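Local coordinates for GRMZM2G135359 pseudokinase (Zea mays, PDB 6CPY), which is a plant receptor-like pseudokinase that keeps the protein kinase fold and may bind ATP, at residues L32-L37 and P115-M120; S86-K91 and L107-E112; M152-C157 and A186-L191; D216-Y221 and K288-M293. All coordinates share one frame; numbering follows the deposited sequence.

From the N terminus, interaction 1 closes the longest of the four loops, 77 residues, bringing the start of helix 34-40 to strand 117-123 of the N-lobe sheet. Interaction 2 is nested within that loop and sets helix 82-96 against strand 106-112, the neighbour of 117-123 in the sheet, so the two contacts touch. Interaction 3 follows in series in the C-lobe, joining helix 144-164 to strand 186-188; Lys-91 of interaction 2 reaches the carbonyl of Asp-190 in it. Interaction 4 comes last, tying helix 214-230 to the loop before helix 293-304. Its Tyr-221 and Met-293 pack on the helix of interaction 3, and the centres of interactions 1 and 4 are about 38 Å apart.

Interaction 1. Residues L32-L37 and P115-M120; sequences LKRSEL and PFTRVM
Arg-34 reaches out from the first turn of its helix and runs across the Pro-115 side chain, nearly perpendicular to it. CG stands anti to the backbone N (chi1 -167°), and the chain, extended as far as NE, carries the guanidinium to the proline; Pro-115 CG lies over the centre of one guanidinium face, 3.7 Å from Arg-34 CZ. At its edge Arg-34 NH1 donates to Thr-117 OG1 over 2.7 Å, a short but bent bond (143°), with the oxygen tilted some 20° out of the guanidinium plane. The hydroxyl in turn donates a hydrogen bond to Pro-115 O, 2.8 Å from Thr-117 OG1, so it accepts one bond and gives another. The guanidinium NE is paired with Glu-38 one helical turn on. An alanine in place of Arg-34 would probably leave Thr-117 OG1 and Glu-38 without this partner and uncover the Pro-115 ring. Deeper in, Leu-37 and Val-119 slide past each other and meet through Leu-37 CD1 and Val-119 CG2, 3.7 Å apart. The short helix thereby packs on the N-lobe sheet, where Leu-37 also touches Cys-110 of strand 106-112 and Ile-67 of strand 66-72.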
loop_
_atom_site.group_PDB
_atom_site.type_symbol
_atom_site.label_atom_id
_atom_site.label_comp_id
_atom_site.label_asym_id
_atom_site.label_seq_id
_atom_site.Cartn_x
_atom_site.Cartn_y
_atom_site.Cartn_z
ATOM N N LEU A 32 1.234 -22.174 4.470
ATOM C CA LEU A 32 2.227 -22.799 3.626
ATOM C C LEU A 32 3.324 -23.411 4.483
ATOM O O LEU A 32 3.714 -22.849 5.505
ATOM C CB LEU A 32 2.813 -21.782 2.652
ATOM C CG LEU A 32 1.780 -21.253 1.652
ATOM C CD1 LEU A 32 2.268 -19.981 0.976
ATOM C CD2 LEU A 32 1.446 -22.319 0.622
ATOM N N LYS A 33 3.822 -24.570 4.070
ATOM C CA LYS A 33 4.957 -25.186 4.762
ATOM C C LYS A 33 6.211 -24.380 4.522
ATOM O O LYS A 33 6.406 -23.856 3.426
ATOM C CB LYS A 33 5.173 -26.619 4.263
ATOM C CG LYS A 33 4.023 -27.553 4.599
ATOM C CD LYS A 33 4.327 -28.977 4.146
ATOM C CE LYS A 33 3.352 -29.982 4.735
ATOM N NZ LYS A 33 2.033 -29.965 4.046
ATOM N N ARG A 34 7.095 -24.290 5.513
ATOM C CA ARG A 34 8.377 -23.628 5.264
ATOM C C ARG A 34 9.130 -24.291 4.102
ATOM O O ARG A 34 9.757 -23.612 3.301
ATOM C CB ARG A 34 9.274 -23.583 6.499
ATOM C CG ARG A 34 10.452 -22.621 6.305
ATOM C CD ARG A 34 11.549 -22.782 7.327
ATOM N NE ARG A 34 12.837 -22.287 6.825
ATOM C CZ ARG A 34 13.294 -21.045 6.957
ATOM N NH1 ARG A 34 12.589 -20.109 7.581
ATOM N NH2 ARG A 34 14.475 -20.735 6.464
ATOM N N SER A 35 9.065 -25.614 4.011
ATOM C CA SER A 35 9.762 -26.313 2.937
ATOM C C SER A 35 9.301 -25.825 1.559
ATOM O O SER A 35 10.121 -25.635 0.660
ATOM C CB SER A 35 9.566 -27.820 3.046
ATOM O OG SER A 35 8.207 -28.177 2.960
ATOM N N GLU A 36 7.997 -25.613 1.399
ATOM C CA GLU A 36 7.466 -25.067 0.136
ATOM C C GLU A 36 7.998 -23.657 -0.172
ATOM O O GLU A 36 8.325 -23.333 -1.318
ATOM C CB GLU A 36 5.934 -25.068 0.154
ATOM C CG GLU A 36 5.303 -24.677 -1.183
ATOM C CD GLU A 36 3.786 -24.833 -1.222
ATOM O OE1 GLU A 36 3.182 -25.140 -0.174
ATOM O OE2 GLU A 36 3.193 -24.643 -2.315
ATOM N N LEU A 37 8.071 -22.812 0.846
ATOM C CA LEU A 37 8.588 -21.459 0.670
ATOM C C LEU A 37 10.090 -21.407 0.436
ATOM O O LEU A 37 10.578 -20.545 -0.313
ATOM C CB LEU A 37 8.186 -20.584 1.859
ATOM C CG LEU A 37 6.682 -20.272 1.847
ATOM C CD1 LEU A 37 6.325 -19.355 3.007
ATOM C CD2 LEU A 37 6.259 -19.633 0.526
ATOM N N PRO A 115 13.608 -23.880 11.357
ATOM C CA PRO A 115 14.054 -22.749 12.171
ATOM C C PRO A 115 12.960 -21.696 12.300
ATOM O O PRO A 115 11.925 -21.793 11.634
ATOM C CB PRO A 115 15.221 -22.190 11.369
ATOM C CG PRO A 115 14.864 -22.496 9.961
ATOM C CD PRO A 115 14.151 -23.806 9.990
ATOM N N PHE A 116 13.199 -20.692 13.133
ATOM C CA PHE A 116 12.133 -19.755 13.478
ATOM C C PHE A 116 11.702 -18.959 12.244
ATOM O O PHE A 116 12.531 -18.340 11.579
ATOM C CB PHE A 116 12.555 -18.809 14.589
ATOM C CG PHE A 116 11.445 -17.917 15.038
ATOM C CD1 PHE A 116 10.469 -18.401 15.886
ATOM C CD2 PHE A 116 11.342 -16.627 14.558
ATOM C CE1 PHE A 116 9.412 -17.597 16.281
ATOM C CE2 PHE A 116 10.289 -15.809 14.954
ATOM C CZ PHE A 116 9.333 -16.302 15.811
ATOM N N THR A 117 10.405 -19.009 11.948
ATOM C CA THR A 117 9.846 -18.415 10.732
ATOM C C THR A 117 8.519 -17.736 11.048
ATOM O O THR A 117 7.613 -18.356 11.593
ATOM C CB THR A 117 9.561 -19.508 9.681
ATOM O OG1 THR A 117 10.720 -20.337 9.516
ATOM C CG2 THR A 117 9.156 -18.901 8.337
ATOM N N ARG A 118 8.401 -16.463 10.693
ATOM C CA ARG A 118 7.115 -15.791 10.746
ATOM C C ARG A 118 7.014 -14.957 9.487
ATOM O O ARG A 118 7.627 -13.893 9.396
ATOM C CB ARG A 118 7.008 -14.912 11.995
ATOM C CG ARG A 118 6.882 -15.673 13.308
ATOM C CD ARG A 118 5.556 -16.405 13.399
ATOM N NE ARG A 118 5.351 -17.047 14.688
ATOM C CZ ARG A 118 5.959 -18.165 15.094
ATOM N NH1 ARG A 118 6.858 -18.778 14.330
ATOM N NH2 ARG A 118 5.681 -18.660 16.297
ATOM N N VAL A 119 6.313 -15.480 8.488
ATOM C CA VAL A 119 6.187 -14.773 7.208
ATOM C C VAL A 119 4.752 -14.645 6.736
ATOM O O VAL A 119 3.850 -15.407 7.132
ATOM C CB VAL A 119 7.048 -15.374 6.053
ATOM C CG1 VAL A 119 8.456 -15.754 6.497
ATOM C CG2 VAL A 119 6.343 -16.503 5.345
ATOM N N MET A 120 4.563 -13.677 5.845
ATOM C CA MET A 120 3.314 -13.438 5.163
ATOM C C MET A 120 3.640 -13.372 3.688
ATOM O O MET A 120 4.654 -12.786 3.297
ATOM C CB MET A 120 2.675 -12.125 5.647
ATOM C CG MET A 120 2.189 -12.240 7.085
ATOM S SD MET A 120 1.392 -10.754 7.709
ATOM C CE MET A 120 1.497 -11.059 9.478
#

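Interaction 2. Residues S86-K91 and L107-E112; sequences SQYRKK and LGYCEE
The helix that carries Tyr-88 and Arg-89 runs almost antiparallel to the strand of Tyr-109 and Glu-111, at 162° and with the two short axes 11.0 Å apart. This is the packing of the alphaC helix on strand beta4 in the N-lobe of a protein kinase; the strand enters through a classic beta bulge, where Leu-107 and Gly-108 both face Val-121. Wide as the gap is, Tyr-88 spans it. Its CG stands anti to the backbone N, and the ring passes Glu-111, the two side chains pointing opposite ways. Glu-111 CG comes to 3.3 Å from Tyr-88 CE2, a close contact, and the carboxylate then continues alongside the ring with its plane only 23° from that of the aromatic. Glu-111 OE1 is thus 3.4 Å from Tyr-88 CE2, while its main ionic partner is Arg-118 NE on the adjacent strand. The other oxygen, OE2, faces Arg-89, whose extended chain crosses the glutamate at about a right angle. Their salt bridge is long and weak, 3.5 Å from Arg-89 NH2 to Glu-111 OE2 with a bent N-H (132°), and Arg-89 NE also pairs with Glu-85 on its own helix. Glu-85 OE2 lies close to Glu-111 OE1 as well, a like charge whose repulsion the two arginines would probably offset. At the far end of the tyrosine, the hydroxyl is hydrogen-bonded to Val-119 O and arrives at the edge of the Tyr-109 ring, with Tyr-88 OH 3.8 Å from Tyr-109 CB and 3.9 Å from Tyr-109 CD2.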
loop_
_atom_site.group_PDB
_atom_site.type_symbol
_atom_site.label_atom_id
_atom_site.label_comp_id
_atom_site.label_asym_id
_atom_site.label_seq_id
_atom_site.Cartn_x
_atom_site.Cartn_y
_atom_site.Cartn_z
ATOM N N SER A 86 0.256 -12.552 18.734
ATOM C CA SER A 86 -1.108 -12.053 18.672
ATOM C C SER A 86 -1.294 -11.051 17.520
ATOM O O SER A 86 -2.259 -11.150 16.769
ATOM C CB SER A 86 -1.489 -11.411 20.009
ATOM O OG SER A 86 -2.846 -11.024 19.989
ATOM N N GLN A 87 -0.363 -10.112 17.382
ATOM C CA GLN A 87 -0.421 -9.115 16.311
ATOM C C GLN A 87 -0.209 -9.730 14.928
ATOM O O GLN A 87 -0.759 -9.260 13.936
ATOM C CB GLN A 87 0.608 -8.013 16.556
ATOM C CG GLN A 87 0.257 -7.119 17.738
ATOM C CD GLN A 87 -1.004 -6.295 17.489
ATOM O OE1 GLN A 87 -2.061 -6.572 18.055
ATOM N NE2 GLN A 87 -0.898 -5.289 16.624
ATOM N N TYR A 88 0.609 -10.776 14.875
ATOM C CA TYR A 88 0.827 -11.533 13.647
ATOM C C TYR A 88 -0.469 -12.179 13.161
ATOM O O TYR A 88 -0.848 -12.050 12.000
ATOM C CB TYR A 88 1.922 -12.581 13.888
ATOM C CG TYR A 88 2.191 -13.529 12.738
ATOM C CD1 TYR A 88 3.081 -13.181 11.713
ATOM C CD2 TYR A 88 1.593 -14.774 12.685
ATOM C CE1 TYR A 88 3.347 -14.046 10.674
ATOM C CE2 TYR A 88 1.846 -15.646 11.638
ATOM C CZ TYR A 88 2.718 -15.279 10.636
ATOM O OH TYR A 88 2.962 -16.161 9.608
ATOM N N ARG A 89 -1.164 -12.886 14.048
ATOM C CA ARG A 89 -2.413 -13.540 13.656
ATOM C C ARG A 89 -3.492 -12.515 13.331
ATOM O O ARG A 89 -4.265 -12.707 12.403
ATOM C CB ARG A 89 -2.903 -14.495 14.749
ATOM C CG ARG A 89 -1.957 -15.658 14.983
ATOM C CD ARG A 89 -2.529 -16.680 15.950
ATOM N NE ARG A 89 -1.764 -17.924 15.854
ATOM C CZ ARG A 89 -2.274 -19.155 15.908
ATOM N NH1 ARG A 89 -3.581 -19.361 16.061
ATOM N NH2 ARG A 89 -1.459 -20.198 15.793
ATOM N N LYS A 90 -3.533 -11.438 14.106
ATOM C CA LYS A 90 -4.504 -10.364 13.915
ATOM C C LYS A 90 -4.351 -9.730 12.537
ATOM O O LYS A 90 -5.326 -9.540 11.825
ATOM C CB LYS A 90 -4.305 -9.308 15.005
ATOM C CG LYS A 90 -5.294 -8.152 15.006
ATOM C CD LYS A 90 -5.255 -7.445 16.356
ATOM C CE LYS A 90 -5.919 -8.282 17.445
ATOM N NZ LYS A 90 -5.061 -8.423 18.655
ATOM N N LYS A 91 -3.119 -9.422 12.155
ATOM C CA LYS A 91 -2.870 -8.870 10.823
ATOM C C LYS A 91 -3.357 -9.816 9.727
ATOM O O LYS A 91 -4.009 -9.392 8.782
ATOM C CB LYS A 91 -1.387 -8.546 10.617
ATOM C CG LYS A 91 -1.101 -8.078 9.195
ATOM C CD LYS A 91 0.314 -7.603 8.973
ATOM C CE LYS A 91 0.445 -7.102 7.543
ATOM N NZ LYS A 91 1.821 -6.646 7.227
ATOM N N LEU A 107 -1.724 -13.782 0.136
ATOM C CA LEU A 107 -1.955 -15.072 -0.529
ATOM C C LEU A 107 -1.701 -16.290 0.363
ATOM O O LEU A 107 -2.048 -17.417 -0.010
ATOM C CB LEU A 107 -1.042 -15.204 -1.746
ATOM C CG LEU A 107 -1.234 -14.151 -2.839
ATOM C CD1 LEU A 107 -0.211 -14.357 -3.962
ATOM C CD2 LEU A 107 -2.662 -14.185 -3.361
ATOM N N GLY A 108 -1.053 -16.073 1.501
ATOM C CA GLY A 108 -0.747 -17.156 2.423
ATOM C C GLY A 108 0.109 -16.700 3.578
ATOM O O GLY A 108 0.470 -15.528 3.680
ATOM N N TYR A 109 0.428 -17.623 4.477
ATOM C CA TYR A 109 1.298 -17.294 5.593
ATOM C C TYR A 109 2.081 -18.542 5.979
ATOM O O TYR A 109 1.712 -19.643 5.582
ATOM C CB TYR A 109 0.496 -16.754 6.772
ATOM C CG TYR A 109 -0.386 -17.783 7.427
ATOM C CD1 TYR A 109 -1.673 -18.003 6.973
ATOM C CD2 TYR A 109 0.086 -18.554 8.483
ATOM C CE1 TYR A 109 -2.483 -18.967 7.557
ATOM C CE2 TYR A 109 -0.721 -19.517 9.074
ATOM C CZ TYR A 109 -2.005 -19.710 8.605
ATOM O OH TYR A 109 -2.826 -20.653 9.183
ATOM N N CYS A 110 3.173 -18.359 6.704
ATOM C CA CYS A 110 3.941 -19.505 7.190
ATOM C C CYS A 110 4.513 -19.199 8.559
ATOM O O CYS A 110 5.249 -18.213 8.756
ATOM C CB CYS A 110 5.040 -19.901 6.207
ATOM S SG CYS A 110 6.202 -21.145 6.846
ATOM N N GLU A 111 4.115 -20.036 9.509
ATOM C CA GLU A 111 4.677 -20.066 10.831
ATOM C C GLU A 111 5.357 -21.415 10.950
ATOM O O GLU A 111 4.736 -22.459 10.699
ATOM C CB GLU A 111 3.598 -20.041 11.905
ATOM C CG GLU A 111 2.687 -18.853 11.899
ATOM C CD GLU A 111 2.001 -18.715 13.242
ATOM O OE1 GLU A 111 2.499 -17.928 14.056
ATOM O OE2 GLU A 111 1.016 -19.437 13.496
ATOM N N GLU A 112 6.613 -21.391 11.341
ATOM C CA GLU A 112 7.382 -22.614 11.556
ATOM C C GLU A 112 8.329 -22.297 12.675
ATOM O O GLU A 112 8.843 -21.178 12.751
ATOM C CB GLU A 112 8.130 -23.023 10.277
ATOM C CG GLU A 112 9.165 -24.131 10.445
ATOM C CD GLU A 112 8.580 -25.421 10.963
ATOM O OE1 GLU A 112 7.602 -25.915 10.354
ATOM O OE2 GLU A 112 9.102 -25.946 11.980
#

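Interaction 3. Residues M152-C157 and A186-L191; sequences MGIAYC and AKVSDL
Val-188 faces Ile-154 and Cys-157 from the strand, and Ala-186, two residues earlier, meets Ile-154 on the same side. Together Val-188, Ile-154 and Ala-186 account for most of the buried area where the alphaE helix of the kinase C-lobe carries strand beta8, half of the small antiparallel pair formed with strand 178-180. Just beyond beta8, Asp-190 and Leu-191 stand where active kinases have the Asp and Phe of their Asp-Phe-Gly motif, and Asp-190 is held by Arg-171 and by Trp-194 NE1.

Helix and strand axes run 7.5 Å apart at 36°, and the closest backbone approach is between Gly-153 and Ala-186. Gly-153 has no side chain at that point, and a CB built on it would come tightly against the methyl of Ala-186. Ile-154 reaches the strand from beside that point, its CG1 carried by a chi1 of -66°, anti to the carbonyl carbon. Ile-154 CG1 is the atom that does the touching: it lies 3.9 Å from Ala-186 CB and 4.2 Å from Val-188 CG2, the isoleucine set transversely to the valine. All of this is buried and apolar: the segments meet through van der Waals contacts, with no hydrogen bond between them. Ile-154 also touches Val-178 of the partner strand and Phe-173 of a nearby loop.

Val-188 is met from the next turn by Cys-157, whose sulfur is anti to the backbone N (chi1 -177°); Cys-157 SG rests 3.9 Å from Val-188 CB and 4.0 Å from Val-188 CG2.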
loop_
_atom_site.group_PDB
_atom_site.type_symbol
_atom_site.label_atom_id
_atom_site.label_comp_id
_atom_site.label_asym_id
_atom_site.label_seq_id
_atom_site.Cartn_x
_atom_site.Cartn_y
_atom_site.Cartn_z
ATOM N N MET A 152 -6.494 6.681 -9.484
ATOM C CA MET A 152 -7.830 6.111 -9.334
ATOM C C MET A 152 -7.756 4.785 -8.592
ATOM O O MET A 152 -8.514 4.559 -7.644
ATOM C CB MET A 152 -8.512 5.917 -10.690
ATOM C CG MET A 152 -10.024 5.722 -10.596
ATOM S SD MET A 152 -10.865 7.193 -9.961
ATOM C CE MET A 152 -9.627 8.362 -10.471
ATOM N N GLY A 153 -6.827 3.922 -9.010
ATOM C CA GLY A 153 -6.609 2.632 -8.344
ATOM C C GLY A 153 -6.413 2.763 -6.847
ATOM O O GLY A 153 -7.021 2.024 -6.070
ATOM N N ILE A 154 -5.565 3.707 -6.441
ATOM C CA ILE A 154 -5.358 4.013 -5.029
ATOM C C ILE A 154 -6.663 4.415 -4.345
ATOM O O ILE A 154 -7.009 3.882 -3.283
ATOM C CB ILE A 154 -4.279 5.102 -4.822
ATOM C CG1 ILE A 154 -2.901 4.597 -5.263
ATOM C CG2 ILE A 154 -4.201 5.505 -3.364
ATOM C CD1 ILE A 154 -1.878 5.689 -5.450
ATOM N N ALA A 155 -7.403 5.341 -4.959
ATOM C CA ALA A 155 -8.658 5.792 -4.377
ATOM C C ALA A 155 -9.658 4.646 -4.192
ATOM O O ALA A 155 -10.284 4.547 -3.138
ATOM C CB ALA A 155 -9.273 6.902 -5.217
ATOM N N TYR A 156 -9.795 3.781 -5.196
ATOM C CA TYR A 156 -10.731 2.642 -5.112
ATOM C C TYR A 156 -10.339 1.669 -3.998
ATOM O O TYR A 156 -11.211 1.144 -3.314
ATOM C CB TYR A 156 -10.824 1.870 -6.424
ATOM C CG TYR A 156 -11.608 2.546 -7.535
ATOM C CD1 TYR A 156 -12.863 3.118 -7.295
ATOM C CD2 TYR A 156 -11.128 2.549 -8.844
ATOM C CE1 TYR A 156 -13.584 3.721 -8.323
ATOM C CE2 TYR A 156 -11.853 3.130 -9.880
ATOM C CZ TYR A 156 -13.069 3.729 -9.612
ATOM O OH TYR A 156 -13.777 4.322 -10.640
ATOM N N CYS A 157 -9.039 1.440 -3.828
ATOM C CA CYS A 157 -8.550 0.592 -2.728
ATOM C C CYS A 157 -8.874 1.222 -1.373
ATOM O O CYS A 157 -9.460 0.574 -0.483
ATOM C CB CYS A 157 -7.040 0.367 -2.843
ATOM S SG CYS A 157 -6.393 -0.740 -1.565
ATOM N N ALA A 186 -2.040 0.372 -9.834
ATOM C CA ALA A 186 -1.655 0.537 -8.445
ATOM C C ALA A 186 -1.993 -0.695 -7.612
ATOM O O ALA A 186 -3.065 -1.260 -7.753
ATOM C CB ALA A 186 -2.354 1.746 -7.844
ATOM N N LYS A 187 -1.070 -1.072 -6.728
ATOM C CA LYS A 187 -1.357 -1.971 -5.616
ATOM C C LYS A 187 -0.854 -1.369 -4.313
ATOM O O LYS A 187 0.359 -1.303 -4.055
ATOM C CB LYS A 187 -0.773 -3.374 -5.871
ATOM C CG LYS A 187 -1.714 -4.250 -6.695
ATOM C CD LYS A 187 -1.259 -5.704 -6.775
ATOM C CE LYS A 187 -2.180 -6.520 -7.655
ATOM N NZ LYS A 187 -3.492 -6.816 -7.022
ATOM N N VAL A 188 -1.794 -0.888 -3.504
ATOM C CA VAL A 188 -1.482 -0.366 -2.184
ATOM C C VAL A 188 -1.094 -1.560 -1.313
ATOM O O VAL A 188 -1.717 -2.617 -1.404
ATOM C CB VAL A 188 -2.674 0.359 -1.547
ATOM C CG1 VAL A 188 -2.313 0.883 -0.163
ATOM C CG2 VAL A 188 -3.149 1.496 -2.454
ATOM N N SER A 189 -0.068 -1.392 -0.488
ATOM C CA SER A 189 0.450 -2.519 0.302
ATOM C C SER A 189 0.419 -2.277 1.795
ATOM O O SER A 189 0.349 -1.134 2.269
ATOM C CB SER A 189 1.869 -2.858 -0.116
ATOM O OG SER A 189 2.780 -1.867 0.301
ATOM N N ASP A 190 0.488 -3.376 2.537
ATOM C CA ASP A 190 0.692 -3.331 3.965
ATOM C C ASP A 190 1.637 -4.477 4.339
ATOM O O ASP A 190 1.194 -5.564 4.730
ATOM C CB ASP A 190 -0.630 -3.467 4.687
ATOM C CG ASP A 190 -0.475 -3.473 6.205
ATOM O OD1 ASP A 190 0.572 -3.056 6.740
ATOM O OD2 ASP A 190 -1.418 -3.916 6.864
ATOM N N LEU A 191 2.926 -4.206 4.213
ATOM C CA LEU A 191 3.970 -5.222 4.369
ATOM C C LEU A 191 4.577 -5.273 5.772
ATOM O O LEU A 191 5.161 -6.290 6.164
ATOM C CB LEU A 191 5.057 -4.979 3.330
ATOM C CG LEU A 191 4.559 -5.071 1.885
ATOM C CD1 LEU A 191 5.624 -4.598 0.924
ATOM C CD2 LEU A 191 4.119 -6.486 1.535
#

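Interaction 4. Residues D216-Y221 and K288-M293; sequences DIVRKY and KKRPQM
Arg-290 starts beside Val-218, the two side chains running opposite ways, with Arg-290 CB 4.1 Å from Val-218 CG1. From there its chain runs extended to NE alongside Arg-219, pointing the same way. Arg-290 NE is hydrogen-bonded to Asp-284 O and lies 4.0 Å from Arg-219 CB. At the guanidinium, Arg-219 CB sits over one face, offset toward the rim and 3.8 Å from Arg-290 CZ. The two terminal nitrogens of Arg-290 have different neighbours: NH1 donates to Glu-215 O, with Asp-216 N near the guanidinium edge, and Arg-290 NH2 meets Arg-219 CD at 3.7 Å. This is the join between the alphaF helix of the kinase C-lobe and the loop leading into the alphaI helix, and Arg-290 with Pro-291 matches the Arg-Pro pair familiar there in kinases. The Arg-219 chain bends at chi3 (61°), and its NE and NH2 grip one oxygen, Asp-216 OD1, side-on and in the guanidinium plane. An alanine at Arg-219 would probably leave Asp-216 without this double partner and open a gap beside the Arg-290 guanidinium where CG and CD had lain. Farther along, Val-218 CG2 presses on Pro-291 O at 3.3 Å. Met-293 lays CE over one face of the Tyr-221 ring, 4.1 Å from its centroid, a CH-pi contact, while Met-293 SD stands oblique to the ring in a Met-aromatic contact; Tyr-221 OH bonds to Ser-151 O.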
loop_
_atom_site.group_PDB
_atom_site.type_symbol
_atom_site.label_atom_id
_atom_site.label_comp_id
_atom_site.label_asym_id
_atom_site.label_seq_id
_atom_site.Cartn_x
_atom_site.Cartn_y
_atom_site.Cartn_z
ATOM N N ASP A 216 -7.151 11.199 8.530
ATOM C CA ASP A 216 -5.716 11.240 8.281
ATOM C C ASP A 216 -5.342 10.533 6.972
ATOM O O ASP A 216 -4.436 10.982 6.265
ATOM C CB ASP A 216 -4.943 10.624 9.450
ATOM C CG ASP A 216 -3.477 11.010 9.447
ATOM O OD1 ASP A 216 -3.174 12.216 9.327
ATOM O OD2 ASP A 216 -2.618 10.110 9.577
ATOM N N ILE A 217 -6.026 9.430 6.662
ATOM C CA ILE A 217 -5.794 8.707 5.401
ATOM C C ILE A 217 -6.199 9.572 4.200
ATOM O O ILE A 217 -5.488 9.607 3.197
ATOM C CB ILE A 217 -6.558 7.369 5.345
ATOM C CG1 ILE A 217 -6.066 6.417 6.448
ATOM C CG2 ILE A 217 -6.407 6.704 3.980
ATOM C CD1 ILE A 217 -4.568 6.187 6.467
ATOM N N VAL A 218 -7.338 10.254 4.312
ATOM C CA VAL A 218 -7.766 11.210 3.292
ATOM C C VAL A 218 -6.692 12.273 3.035
ATOM O O VAL A 218 -6.409 12.583 1.875
ATOM C CB VAL A 218 -9.098 11.884 3.659
ATOM C CG1 VAL A 218 -9.350 13.122 2.792
ATOM C CG2 VAL A 218 -10.252 10.896 3.520
ATOM N N ARG A 219 -6.109 12.823 4.100
ATOM C CA ARG A 219 -5.030 13.816 3.974
ATOM C C ARG A 219 -3.821 13.214 3.269
ATOM O O ARG A 219 -3.246 13.829 2.373
ATOM C CB ARG A 219 -4.604 14.366 5.340
ATOM C CG ARG A 219 -3.501 15.427 5.277
ATOM C CD ARG A 219 -2.881 15.707 6.642
ATOM N NE ARG A 219 -2.251 14.517 7.223
ATOM C CZ ARG A 219 -1.026 14.068 6.940
ATOM N NH1 ARG A 219 -0.247 14.689 6.062
ATOM N NH2 ARG A 219 -0.577 12.970 7.541
ATOM N N LYS A 220 -3.440 12.015 3.688
ATOM C CA LYS A 220 -2.350 11.293 3.050
ATOM C C LYS A 220 -2.614 11.032 1.564
ATOM O O LYS A 220 -1.689 11.159 0.754
ATOM C CB LYS A 220 -2.074 9.982 3.777
ATOM C CG LYS A 220 -1.323 10.158 5.087
ATOM C CD LYS A 220 -1.202 8.824 5.803
ATOM C CE LYS A 220 -0.279 8.910 7.004
ATOM N NZ LYS A 220 -0.148 7.580 7.651
ATOM N N TYR A 221 -3.849 10.670 1.213
ATOM C CA TYR A 221 -4.223 10.497 -0.191
ATOM C C TYR A 221 -3.992 11.785 -0.976
ATOM O O TYR A 221 -3.421 11.766 -2.062
ATOM C CB TYR A 221 -5.683 10.047 -0.372
ATOM C CG TYR A 221 -6.019 9.896 -1.840
ATOM C CD1 TYR A 221 -5.575 8.783 -2.553
ATOM C CD2 TYR A 221 -6.706 10.887 -2.532
ATOM C CE1 TYR A 221 -5.836 8.654 -3.902
ATOM C CE2 TYR A 221 -6.972 10.769 -3.876
ATOM C CZ TYR A 221 -6.530 9.652 -4.561
ATOM O OH TYR A 221 -6.793 9.516 -5.898
ATOM N N LYS A 288 -12.124 18.072 10.069
ATOM C CA LYS A 288 -13.581 18.087 9.875
ATOM C C LYS A 288 -13.984 18.607 8.498
ATOM O O LYS A 288 -15.043 18.237 7.987
ATOM C CB LYS A 288 -14.280 18.938 10.942
ATOM C CG LYS A 288 -14.163 18.407 12.359
ATOM C CD LYS A 288 -14.846 19.345 13.344
ATOM C CE LYS A 288 -14.419 19.072 14.778
ATOM N NZ LYS A 288 -12.997 19.445 15.027
ATOM N N LYS A 289 -13.148 19.461 7.906
ATOM C CA LYS A 289 -13.421 20.022 6.583
ATOM C C LYS A 289 -13.064 19.082 5.421
ATOM O O LYS A 289 -13.423 19.368 4.283
ATOM C CB LYS A 289 -12.671 21.348 6.388
ATOM C CG LYS A 289 -13.182 22.502 7.239
ATOM C CD LYS A 289 -12.616 23.827 6.754
ATOM C CE LYS A 289 -12.877 24.965 7.741
ATOM N NZ LYS A 289 -11.960 24.949 8.912
ATOM N N ARG A 290 -12.356 17.984 5.689
ATOM C CA ARG A 290 -11.953 17.064 4.608
ATOM C C ARG A 290 -13.111 16.192 4.168
ATOM O O ARG A 290 -13.983 15.871 4.968
ATOM C CB ARG A 290 -10.808 16.158 5.047
ATOM C CG ARG A 290 -9.539 16.903 5.379
ATOM C CD ARG A 290 -8.531 16.006 6.056
ATOM N NE ARG A 290 -7.497 16.804 6.695
ATOM C CZ ARG A 290 -6.728 16.394 7.699
ATOM N NH1 ARG A 290 -6.835 15.160 8.192
ATOM N NH2 ARG A 290 -5.842 17.226 8.213
ATOM N N PRO A 291 -13.113 15.780 2.893
ATOM C CA PRO A 291 -14.128 14.847 2.434
ATOM C C PRO A 291 -13.872 13.416 2.923
ATOM O O PRO A 291 -12.766 13.092 3.372
ATOM C CB PRO A 291 -14.009 14.932 0.911
ATOM C CG PRO A 291 -12.586 15.302 0.668
ATOM C CD PRO A 291 -12.192 16.180 1.815
ATOM N N GLN A 292 -14.910 12.591 2.843
ATOM C CA GLN A 292 -14.823 11.164 3.130
ATOM C C GLN A 292 -14.210 10.471 1.927
ATOM O O GLN A 292 -14.343 10.942 0.804
ATOM C CB GLN A 292 -16.221 10.576 3.371
ATOM C CG GLN A 292 -16.969 11.167 4.555
ATOM C CD GLN A 292 -16.508 10.592 5.878
ATOM O OE1 GLN A 292 -15.987 11.311 6.731
ATOM N NE2 GLN A 292 -16.698 9.288 6.056
ATOM N N MET A 293 -13.570 9.328 2.146
ATOM C CA MET A 293 -12.891 8.650 1.050
ATOM C C MET A 293 -13.856 8.220 -0.063
ATOM O O MET A 293 -13.498 8.231 -1.248
ATOM C CB MET A 293 -12.103 7.445 1.579
ATOM C CG MET A 293 -10.981 7.025 0.665
ATOM S SD MET A 293 -9.783 8.341 0.355
ATOM C CE MET A 293 -9.459 7.980 -1.372
#